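Local coordinates for protein exopolyphosphatase (Cytophaga hutchinsonii, PDB 3MDQ) that probably hydrolyses inorganic polyphosphate, releasing phosphate from the end of the chain, at residues Q4-G12 with L299-L308; F159-F170 with M183-P194. All coordinates share one frame; numbering follows the deposited sequence. Where two conformers were deposited one is given.

From the N terminus, the chain begins with strand 5-11 in the middle of a five-stranded mixed sheet and then runs through the rest of that sheet before entering a second, six-stranded one. Contact 2 lies beside this second sheet: it joins the end of the edge strand 153-159 and helix 163-169 to helix 178-191 and the start of helix 193-202, closing a short loop of 12 residues. Contact 1 closes a far longer loop, because helix 299-309, close to the C terminus, returns to strand 5-11. Contact 2 is therefore nested within contact 1. Their centres lie about 29 Å apart on opposite sides of the chain's centre, one contact in each half of this actin-like fold.

Contact 1: Q4-G12 with L299-L308; sequences QRIGVIDMG and LKEGVLYTML
Ile6 on strand 5-11 sends both of its branches into the helix 299-308. With CG1 anti to the carbonyl carbon (chi1 -65°), the extended branch ends over two leucines: Ile6 CD1 lies 3.8 Å from Leu304 CD1 and 3.8 Å from Leu308 CD2. The other branch meets the selenomethionine at position 307 tip to tip, Ile6 CG2 standing 3.7 Å from Met307 CE. Substituting an alanine here would remove both branches and would probably leave Leu304, Leu308 and the end of Met307 facing a gap against the sheet.

Two residues along the strand, Val8 sits against the middle of the helix. Its CG1 is 3.8 Å from Val303 CG1 and touches the carbonyl O of Lys300 as well, an oxygen that already accepts the helical bond from Leu304 N. Ile6, Val8 and Asp10 alternate on one strand face and meet residues one helical turn apart, in a helix packed on the sheet and running roughly antiparallel to the strand (143°, segment axes 8.2 Å apart). This is the helix-on-sheet layer of the actin-like ATPase fold. Strands 15-24 and 76-81 flank strand 5-11 and also touch the helix, Leu304 meeting Thr21 and Val303 meeting Ile78.

Asp10 ends the series differently. Its carboxylate packs beside Leu299, OD1 lying 3.7 Å from Leu299 CD2, but its polar link to the helix is indirect. A water donates to Asp10 OD2 at 2.8 Å and accepts from Lys300 N, an amide in the first turn of the helix. Asp10 and Gly12 match the Asp-X-Gly pattern of the phosphate-binding loop in this superfamily; a sulfate, probably from the crystallisation liquor, lies about 6 Å from the Asp10 side chain and may mark that pocket.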
loop_
_atom_site.group_PDB
_atom_site.type_symbol
_atom_site.label_atom_id
_atom_site.label_comp_id
_atom_site.label_asym_id
_atom_site.label_seq_id
_atom_site.Cartn_x
_atom_site.Cartn_y
_atom_site.Cartn_z
ATOM N N GLN A 4 15.266 -13.789 17.201
ATOM C CA GLN A 4 13.973 -14.149 17.864
ATOM C C GLN A 4 12.858 -14.021 16.823
ATOM O O GLN A 4 13.129 -14.043 15.613
ATOM C CB GLN A 4 13.707 -13.250 19.096
ATOM C CG GLN A 4 12.683 -13.793 20.116
ATOM C CD GLN A 4 12.786 -15.301 20.311
ATOM O OE1 GLN A 4 11.916 -16.062 19.873
ATOM N NE2 GLN A 4 13.863 -15.740 20.966
ATOM N N ARG A 5 11.609 -14.010 17.282
ATOM C CA ARG A 5 10.494 -13.756 16.403
ATOM C C ARG A 5 10.098 -12.298 16.443
ATOM O O ARG A 5 10.093 -11.665 17.501
ATOM C CB ARG A 5 9.310 -14.621 16.795
ATOM C CG ARG A 5 9.612 -16.068 16.628
ATOM C CD ARG A 5 8.426 -16.900 16.917
ATOM N NE ARG A 5 8.721 -18.298 16.641
ATOM C CZ ARG A 5 7.838 -19.276 16.735
ATOM N NH1 ARG A 5 6.590 -19.016 17.115
ATOM N NH2 ARG A 5 8.203 -20.519 16.448
ATOM N N ILE A 6 9.762 -11.781 15.268
ATOM C CA ILE A 6 9.381 -10.377 15.114
ATOM C C ILE A 6 7.973 -10.330 14.573
ATOM O O ILE A 6 7.647 -11.044 13.641
ATOM C CB ILE A 6 10.322 -9.629 14.131
ATOM C CG1 ILE A 6 11.738 -9.578 14.720
ATOM C CG2 ILE A 6 9.791 -8.228 13.833
ATOM C CD1 ILE A 6 12.782 -9.043 13.753
ATOM N N GLY A 7 7.141 -9.484 15.152
ATOM C CA GLY A 7 5.801 -9.245 14.656
ATOM C C GLY A 7 5.651 -7.783 14.228
ATOM O O GLY A 7 6.035 -6.871 14.975
ATOM N N VAL A 8 5.105 -7.556 13.036
ATOM C CA VAL A 8 4.884 -6.229 12.496
ATOM C C VAL A 8 3.413 -6.109 12.141
ATOM O O VAL A 8 2.864 -6.982 11.474
ATOM C CB VAL A 8 5.734 -5.968 11.220
ATOM C CG1 VAL A 8 5.454 -4.574 10.674
ATOM C CG2 VAL A 8 7.226 -6.122 11.503
ATOM N N ILE A 9 2.789 -5.010 12.581
ATOM C CA ILE A 9 1.411 -4.659 12.224
ATOM C C ILE A 9 1.468 -3.342 11.423
ATOM O O ILE A 9 2.061 -2.360 11.864
ATOM C CB ILE A 9 0.491 -4.485 13.448
ATOM C CG1 ILE A 9 0.378 -5.794 14.215
ATOM C CG2 ILE A 9 -0.900 -3.932 13.012
ATOM C CD1 ILE A 9 -0.226 -5.680 15.630
ATOM N N ASP A 10 0.841 -3.359 10.256
ATOM C CA ASP A 10 0.644 -2.179 9.411
ATOM C C ASP A 10 -0.809 -1.817 9.554
ATOM O O ASP A 10 -1.691 -2.526 9.031
ATOM C CB ASP A 10 1.022 -2.542 7.947
ATOM C CG ASP A 10 0.659 -1.495 6.935
ATOM O OD1 ASP A 10 0.153 -0.393 7.258
ATOM O OD2 ASP A 10 0.882 -1.803 5.742
HETATM N N MSE A 11 -1.069 -0.683 10.196
HETATM C CA MSE A 11 -2.461 -0.184 10.350
HETATM C C MSE A 11 -2.815 0.712 9.187
HETATM O O MSE A 11 -2.841 1.920 9.323
HETATM C CB MSE A 11 -2.637 0.585 11.651
HETATM C CG MSE A 11 -2.472 -0.285 12.842
HETATM SE SE MSE A 11 -2.508 0.718 14.531
HETATM C CE MSE A 11 -4.293 1.459 14.435
ATOM N N GLY A 12 -3.096 0.100 8.060
ATOM C CA GLY A 12 -3.414 0.844 6.838
ATOM C C GLY A 12 -4.812 1.419 6.858
ATOM O O GLY A 12 -5.641 1.081 7.686
ATOM N N LEU A 299 5.214 -1.919 3.091
ATOM C CA LEU A 299 5.622 -1.351 4.367
ATOM C C LEU A 299 6.011 -2.367 5.435
ATOM O O LEU A 299 7.042 -2.206 6.080
ATOM C CB LEU A 299 4.526 -0.420 4.934
ATOM C CG LEU A 299 4.790 0.188 6.305
ATOM C CD1 LEU A 299 5.998 1.100 6.272
ATOM C CD2 LEU A 299 3.521 0.969 6.737
ATOM N N LYS A 300 5.193 -3.395 5.641
ATOM C CA LYS A 300 5.445 -4.319 6.752
ATOM C C LYS A 300 6.799 -5.036 6.598
ATOM O O LYS A 300 7.542 -5.207 7.566
ATOM C CB LYS A 300 4.289 -5.313 6.921
ATOM C CG LYS A 300 4.082 -6.308 5.804
ATOM C CD LYS A 300 2.680 -6.976 5.801
ATOM C CE LYS A 300 2.531 -8.108 4.696
ATOM N NZ LYS A 300 2.723 -7.518 3.379
ATOM N N GLU A 301 7.117 -5.415 5.364
ATOM C CA GLU A 301 8.417 -5.997 5.083
ATOM C C GLU A 301 9.550 -4.981 5.214
ATOM O O GLU A 301 10.620 -5.306 5.689
ATOM C CB GLU A 301 8.486 -6.665 3.722
ATOM C CG GLU A 301 7.666 -7.953 3.626
ATOM C CD GLU A 301 6.206 -7.773 3.321
ATOM O OE1 GLU A 301 5.741 -6.664 2.945
ATOM O OE2 GLU A 301 5.465 -8.810 3.457
ATOM N N GLY A 302 9.312 -3.743 4.801
ATOM C CA GLY A 302 10.313 -2.732 5.016
ATOM C C GLY A 302 10.628 -2.476 6.460
ATOM O O GLY A 302 11.779 -2.234 6.813
ATOM N N VAL A 303 9.602 -2.506 7.301
ATOM C CA VAL A 303 9.792 -2.402 8.754
ATOM C C VAL A 303 10.653 -3.566 9.272
ATOM O O VAL A 303 11.634 -3.366 10.014
ATOM C CB VAL A 303 8.427 -2.303 9.474
ATOM C CG1 VAL A 303 8.574 -2.514 10.980
ATOM C CG2 VAL A 303 7.743 -0.969 9.156
ATOM N N LEU A 304 10.279 -4.795 8.890
ATOM C CA LEU A 304 11.027 -5.994 9.277
ATOM C C LEU A 304 12.482 -5.876 8.884
ATOM O O LEU A 304 13.367 -6.086 9.720
ATOM C CB LEU A 304 10.400 -7.227 8.650
ATOM C CG LEU A 304 11.194 -8.523 8.760
ATOM C CD1 LEU A 304 11.331 -8.998 10.208
ATOM C CD2 LEU A 304 10.561 -9.597 7.857
ATOM N N TYR A 305 12.738 -5.516 7.623
ATOM C CA TYR A 305 14.131 -5.547 7.165
ATOM C C TYR A 305 14.946 -4.378 7.732
ATOM O O TYR A 305 16.144 -4.513 7.953
ATOM C CB TYR A 305 14.213 -5.660 5.650
ATOM C CG TYR A 305 13.974 -7.078 5.196
ATOM C CD1 TYR A 305 15.000 -8.009 5.260
ATOM C CD2 TYR A 305 12.738 -7.515 4.767
ATOM C CE1 TYR A 305 14.802 -9.336 4.883
ATOM C CE2 TYR A 305 12.532 -8.884 4.423
ATOM C CZ TYR A 305 13.574 -9.753 4.476
ATOM O OH TYR A 305 13.380 -11.081 4.110
ATOM N N THR A 306 14.289 -3.267 8.025
ATOM C CA THR A 306 14.924 -2.145 8.721
ATOM C C THR A 306 15.357 -2.601 10.104
ATOM O O THR A 306 16.485 -2.362 10.536
ATOM C CB THR A 306 13.994 -0.905 8.752
ATOM O OG1 THR A 306 13.779 -0.484 7.410
ATOM C CG2 THR A 306 14.593 0.238 9.527
HETATM N N MSE A 307 14.479 -3.345 10.783
HETATM C CA MSE A 307 14.799 -3.926 12.109
HETATM C C MSE A 307 15.976 -4.905 12.006
HETATM O O MSE A 307 16.874 -4.867 12.831
HETATM C CB MSE A 307 13.573 -4.619 12.716
HETATM C CG MSE A 307 12.529 -3.623 13.169
HETATM SE SE MSE A 307 10.823 -4.515 13.597
HETATM C CE MSE A 307 11.451 -5.317 15.305
ATOM N N LEU A 308 15.947 -5.792 11.027
ATOM C CA LEU A 308 17.013 -6.764 10.840
ATOM C C LEU A 308 18.339 -6.076 10.480
ATOM O O LEU A 308 19.421 -6.572 10.850
ATOM C CB LEU A 308 16.647 -7.807 9.769
ATOM C CG LEU A 308 15.439 -8.724 10.092
ATOM C CD1 LEU A 308 15.109 -9.657 8.942
ATOM C CD2 LEU A 308 15.713 -9.488 11.405
HETATM O O HOH W 1 2.571 -3.554 4.414
#

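Contact 2: F159-F170 with M183-P194; sequences FEIGGQRLIDRF and MMHNYFDEVLVP
Tyr187 has CG anti to its own backbone nitrogen (chi1 179°), while Phe170 has CG anti to the carbonyl carbon (chi1 -60°); these settings bring the two rings together. They form a T-shaped pair with centroids 4.9 Å apart and planes at 68°, the edge of Phe170 directed at the face of Tyr187. Two oblique Met-aromatic contacts reach the Phe170 ring from one side of its plane, with selenium-to-centroid distances of 4.5 Å for Met184 in the conformer given and 4.9 Å for Met183. Leu166 fills in beside the tyrosine, its CD2 3.7 Å from Tyr187 CE2. The Arg169 guanidinium lies nearly parallel to the tyrosine ring, with Tyr187 OH over its face.

Because the axes of helices 163-169 and 183-191 approach no closer than 12.4 Å, large side chains span the interval. Helices 163-169 and 178-191 follow the edge strand 153-159 of the six-stranded sheet in the second half of the actin-like fold. At the strand end, Leu192 CD2 stands almost on the normal of the Phe159 ring, 4.1 Å from its centroid, in a CH-pi contact. Ile161 CG2 meets Val191 CG1 tip to tip at 3.7 Å. The phenol is also tied to the strand-helix turn: one water bonds Tyr187 OH at 2.8 Å and donates to Glu160 O.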
loop_
_atom_site.group_PDB
_atom_site.type_symbol
_atom_site.label_atom_id
_atom_site.label_comp_id
_atom_site.label_asym_id
_atom_site.label_seq_id
_atom_site.Cartn_x
_atom_site.Cartn_y
_atom_site.Cartn_z
ATOM N N PHE A 159 1.947 11.625 -0.801
ATOM C CA PHE A 159 0.835 12.496 -1.160
ATOM C C PHE A 159 -0.470 11.912 -0.579
ATOM O O PHE A 159 -0.747 10.725 -0.693
ATOM C CB PHE A 159 0.697 12.581 -2.683
ATOM C CG PHE A 159 1.907 13.157 -3.383
ATOM C CD1 PHE A 159 2.974 12.342 -3.726
ATOM C CD2 PHE A 159 1.970 14.496 -3.692
ATOM C CE1 PHE A 159 4.080 12.865 -4.366
ATOM C CE2 PHE A 159 3.061 15.022 -4.337
ATOM C CZ PHE A 159 4.118 14.198 -4.674
ATOM N N GLU A 160 -1.303 12.780 -0.008
ATOM C CA GLU A 160 -2.588 12.347 0.614
ATOM C C GLU A 160 -3.677 12.253 -0.472
ATOM O O GLU A 160 -4.639 13.046 -0.530
ATOM C CB GLU A 160 -2.941 13.268 1.805
ATOM C CG GLU A 160 -1.939 13.107 2.991
ATOM C CD GLU A 160 -1.902 11.678 3.671
ATOM O OE1 GLU A 160 -2.915 10.941 3.660
ATOM O OE2 GLU A 160 -0.864 11.309 4.274
ATOM N N ILE A 161 -3.475 11.282 -1.345
ATOM C CA ILE A 161 -4.347 11.023 -2.515
ATOM C C ILE A 161 -4.695 9.542 -2.622
ATOM O O ILE A 161 -4.973 9.001 -3.700
ATOM C CB ILE A 161 -3.663 11.547 -3.825
ATOM C CG1 ILE A 161 -2.390 10.780 -4.118
ATOM C CG2 ILE A 161 -3.451 13.078 -3.741
ATOM C CD1 ILE A 161 -1.719 11.179 -5.488
ATOM N N GLY A 162 -4.694 8.834 -1.485
ATOM C CA GLY A 162 -5.107 7.457 -1.463
ATOM C C GLY A 162 -6.563 7.290 -1.913
ATOM O O GLY A 162 -7.330 8.230 -1.938
ATOM N N GLY A 163 -6.916 6.076 -2.306
ATOM C CA GLY A 163 -8.181 5.866 -3.014
ATOM C C GLY A 163 -9.417 6.196 -2.232
ATOM O O GLY A 163 -10.387 6.626 -2.822
ATOM N N GLN A 164 -9.413 5.943 -0.927
ATOM C CA GLN A 164 -10.590 6.310 -0.111
ATOM C C GLN A 164 -10.800 7.818 -0.134
ATOM O O GLN A 164 -11.943 8.291 -0.222
ATOM C CB GLN A 164 -10.429 5.797 1.335
ATOM C CG GLN A 164 -11.620 6.106 2.262
ATOM C CD GLN A 164 -12.816 5.246 1.922
ATOM O OE1 GLN A 164 -12.804 4.050 2.210
ATOM N NE2 GLN A 164 -13.817 5.822 1.258
ATOM N N ARG A 165 -9.709 8.583 -0.055
ATOM C CA ARG A 165 -9.829 10.039 -0.152
ATOM C C ARG A 165 -10.361 10.461 -1.500
ATOM O O ARG A 165 -11.223 11.324 -1.556
ATOM C CB ARG A 165 -8.482 10.726 0.080
ATOM C CG ARG A 165 -7.890 10.514 1.452
ATOM C CD ARG A 165 -6.592 11.375 1.547
ATOM N NE ARG A 165 -5.895 11.183 2.800
ATOM C CZ ARG A 165 -6.073 11.939 3.889
ATOM N NH1 ARG A 165 -6.971 12.915 3.895
ATOM N NH2 ARG A 165 -5.354 11.699 4.969
ATOM N N LEU A 166 -9.869 9.860 -2.576
ATOM C CA LEU A 166 -10.269 10.246 -3.927
ATOM C C LEU A 166 -11.751 10.001 -4.139
ATOM O O LEU A 166 -12.444 10.908 -4.629
ATOM C CB LEU A 166 -9.474 9.503 -4.980
ATOM C CG LEU A 166 -7.968 9.806 -5.011
ATOM C CD1 LEU A 166 -7.305 8.984 -6.100
ATOM C CD2 LEU A 166 -7.658 11.315 -5.130
ATOM N N ILE A 167 -12.276 8.825 -3.753
ATOM C CA ILE A 167 -13.675 8.517 -4.021
ATOM C C ILE A 167 -14.618 9.280 -3.072
ATOM O O ILE A 167 -15.813 9.413 -3.360
ATOM C CB ILE A 167 -14.001 7.014 -4.005
ATOM C CG1 ILE A 167 -13.808 6.381 -2.627
ATOM C CG2 ILE A 167 -13.161 6.279 -5.081
ATOM C CD1 ILE A 167 -14.106 4.944 -2.584
ATOM N N ASP A 168 -14.118 9.772 -1.942
ATOM C CA ASP A 168 -14.946 10.558 -1.032
ATOM C C ASP A 168 -14.953 12.017 -1.373
ATOM O O ASP A 168 -15.956 12.698 -1.121
ATOM C CB ASP A 168 -14.459 10.386 0.417
ATOM C CG ASP A 168 -14.807 9.040 0.992
ATOM O OD1 ASP A 168 -15.504 8.231 0.340
ATOM O OD2 ASP A 168 -14.399 8.814 2.152
ATOM N N ARG A 169 -13.851 12.533 -1.907
ATOM C CA ARG A 169 -13.759 13.951 -2.201
ATOM C C ARG A 169 -14.353 14.299 -3.540
ATOM O O ARG A 169 -14.821 15.446 -3.714
ATOM C CB ARG A 169 -12.320 14.437 -2.097
ATOM C CG ARG A 169 -11.438 14.053 -3.172
ATOM C CD ARG A 169 -9.932 14.136 -2.700
ATOM N NE ARG A 169 -9.690 15.271 -1.795
ATOM C CZ ARG A 169 -9.522 16.525 -2.186
ATOM N NH1 ARG A 169 -9.565 16.827 -3.481
ATOM N NH2 ARG A 169 -9.319 17.491 -1.282
ATOM N N PHE A 170 -14.369 13.322 -4.456
ATOM C CA PHE A 170 -14.899 13.489 -5.793
ATOM C C PHE A 170 -16.057 12.493 -5.980
ATOM O O PHE A 170 -16.081 11.429 -5.345
ATOM C CB PHE A 170 -13.843 13.226 -6.833
ATOM C CG PHE A 170 -12.635 14.130 -6.748
ATOM C CD1 PHE A 170 -12.767 15.493 -6.987
ATOM C CD2 PHE A 170 -11.410 13.651 -6.448
ATOM C CE1 PHE A 170 -11.655 16.338 -6.924
ATOM C CE2 PHE A 170 -10.305 14.518 -6.339
ATOM C CZ PHE A 170 -10.444 15.847 -6.625
HETATM N N MSE A 183 -11.780 14.969 -14.745
HETATM C CA MSE A 183 -11.700 15.395 -13.350
HETATM C C MSE A 183 -10.469 14.791 -12.675
HETATM O O MSE A 183 -9.700 15.498 -11.984
HETATM C CB MSE A 183 -12.979 14.968 -12.627
HETATM C CG MSE A 183 -12.935 14.917 -11.097
HETATM SE SE MSE A 183 -14.695 14.491 -10.424
HETATM C CE MSE A 183 -14.565 12.624 -10.649
HETATM N N MSE A 184 -10.262 13.484 -12.831
HETATM C CA MSE A 184 -9.183 12.841 -12.064
HETATM C C MSE A 184 -7.794 13.222 -12.559
HETATM O O MSE A 184 -6.875 13.545 -11.786
HETATM C CB MSE A 184 -9.330 11.294 -12.010
HETATM C CG MSE A 184 -10.602 10.789 -11.326
HETATM SE SE MSE A 184 -10.945 11.610 -9.622
HETATM C CE MSE A 184 -9.263 11.325 -8.781
ATOM N N HIS A 185 -7.638 13.266 -13.870
ATOM C CA HIS A 185 -6.342 13.626 -14.427
ATOM C C HIS A 185 -6.012 15.110 -14.273
ATOM O O HIS A 185 -4.832 15.507 -14.202
ATOM C CB HIS A 185 -6.217 13.160 -15.881
ATOM C CG HIS A 185 -6.104 11.668 -16.013
ATOM N ND1 HIS A 185 -4.947 10.985 -15.691
ATOM C CD2 HIS A 185 -7.006 10.729 -16.377
ATOM C CE1 HIS A 185 -5.150 9.693 -15.854
ATOM N NE2 HIS A 185 -6.383 9.511 -16.284
ATOM N N ASN A 186 -7.043 15.951 -14.237
ATOM C CA ASN A 186 -6.813 17.351 -13.887
ATOM C C ASN A 186 -6.334 17.481 -12.457
ATOM O O ASN A 186 -5.417 18.239 -12.149
ATOM C CB ASN A 186 -8.097 18.139 -14.086
ATOM C CG ASN A 186 -7.924 19.616 -13.754
ATOM O OD1 ASN A 186 -7.208 20.328 -14.460
ATOM N ND2 ASN A 186 -8.625 20.087 -12.724
ATOM N N TYR A 187 -6.965 16.765 -11.553
ATOM C CA TYR A 187 -6.527 16.776 -10.152
ATOM C C TYR A 187 -5.114 16.250 -10.021
ATOM O O TYR A 187 -4.275 16.850 -9.326
ATOM C CB TYR A 187 -7.452 15.976 -9.280
ATOM C CG TYR A 187 -7.071 15.917 -7.827
ATOM C CD1 TYR A 187 -7.039 17.055 -7.053
ATOM C CD2 TYR A 187 -6.758 14.725 -7.212
ATOM C CE1 TYR A 187 -6.725 17.017 -5.706
ATOM C CE2 TYR A 187 -6.449 14.687 -5.869
ATOM C CZ TYR A 187 -6.427 15.815 -5.127
ATOM O OH TYR A 187 -6.118 15.792 -3.787
ATOM N N PHE A 188 -4.829 15.135 -10.672
ATOM C CA PHE A 188 -3.457 14.598 -10.612
ATOM C C PHE A 188 -2.402 15.573 -11.180
ATOM O O PHE A 188 -1.306 15.702 -10.598
ATOM C CB PHE A 188 -3.346 13.231 -11.302
ATOM C CG PHE A 188 -4.212 12.128 -10.694
ATOM C CD1 PHE A 188 -4.479 12.072 -9.317
ATOM C CD2 PHE A 188 -4.722 11.134 -11.514
ATOM C CE1 PHE A 188 -5.264 11.057 -8.817
ATOM C CE2 PHE A 188 -5.483 10.101 -10.998
ATOM C CZ PHE A 188 -5.758 10.074 -9.672
ATOM N N ASP A 189 -2.741 16.272 -12.258
ATOM C CA ASP A 189 -1.889 17.319 -12.802
ATOM C C ASP A 189 -1.529 18.353 -11.733
ATOM O O ASP A 189 -0.398 18.824 -11.675
ATOM C CB ASP A 189 -2.572 18.073 -13.932
ATOM C CG ASP A 189 -2.605 17.333 -15.249
ATOM O OD1 ASP A 189 -1.885 16.327 -15.438
ATOM O OD2 ASP A 189 -3.377 17.763 -16.136
ATOM N N GLU A 190 -2.492 18.744 -10.902
ATOM C CA GLU A 190 -2.270 19.756 -9.875
ATOM C C GLU A 190 -1.433 19.215 -8.704
ATOM O O GLU A 190 -0.547 19.913 -8.197
ATOM C CB GLU A 190 -3.620 20.299 -9.374
ATOM C CG GLU A 190 -4.401 21.106 -10.418
ATOM C CD GLU A 190 -3.622 22.292 -10.957
ATOM O OE1 GLU A 190 -3.047 23.017 -10.137
ATOM O OE2 GLU A 190 -3.516 22.426 -12.193
ATOM N N VAL A 191 -1.708 17.981 -8.276
ATOM C CA VAL A 191 -1.108 17.390 -7.059
ATOM C C VAL A 191 0.342 16.953 -7.285
ATOM O O VAL A 191 1.227 17.149 -6.421
ATOM C CB VAL A 191 -1.923 16.144 -6.566
ATOM C CG1 VAL A 191 -1.208 15.439 -5.396
ATOM C CG2 VAL A 191 -3.321 16.523 -6.145
ATOM N N LEU A 192 0.595 16.399 -8.461
ATOM C CA LEU A 192 1.838 15.640 -8.699
ATOM C C LEU A 192 2.991 16.431 -9.270
ATOM O O LEU A 192 3.978 15.872 -9.724
ATOM C CB LEU A 192 1.549 14.398 -9.550
ATOM C CG LEU A 192 0.605 13.405 -8.888
ATOM C CD1 LEU A 192 0.359 12.318 -9.931
ATOM C CD2 LEU A 192 1.189 12.852 -7.589
ATOM N N VAL A 193 2.915 17.760 -9.220
ATOM C CA VAL A 193 4.016 18.562 -9.722
ATOM C C VAL A 193 5.379 18.193 -9.136
ATOM O O VAL A 193 6.326 18.069 -9.874
ATOM C CB VAL A 193 3.724 20.098 -9.589
ATOM C CG1 VAL A 193 4.951 20.909 -10.020
ATOM C CG2 VAL A 193 2.572 20.455 -10.531
ATOM N N PRO A 194 5.459 17.927 -7.825
ATOM C CA PRO A 194 6.779 17.583 -7.267
ATOM C C PRO A 194 7.272 16.242 -7.824
ATOM O O PRO A 194 8.462 16.034 -7.971
ATOM C CB PRO A 194 6.509 17.516 -5.772
ATOM C CG PRO A 194 5.323 18.422 -5.575
ATOM C CD PRO A 194 4.471 18.206 -6.765
HETATM O O HOH W 2 -6.914 13.749 -1.972
#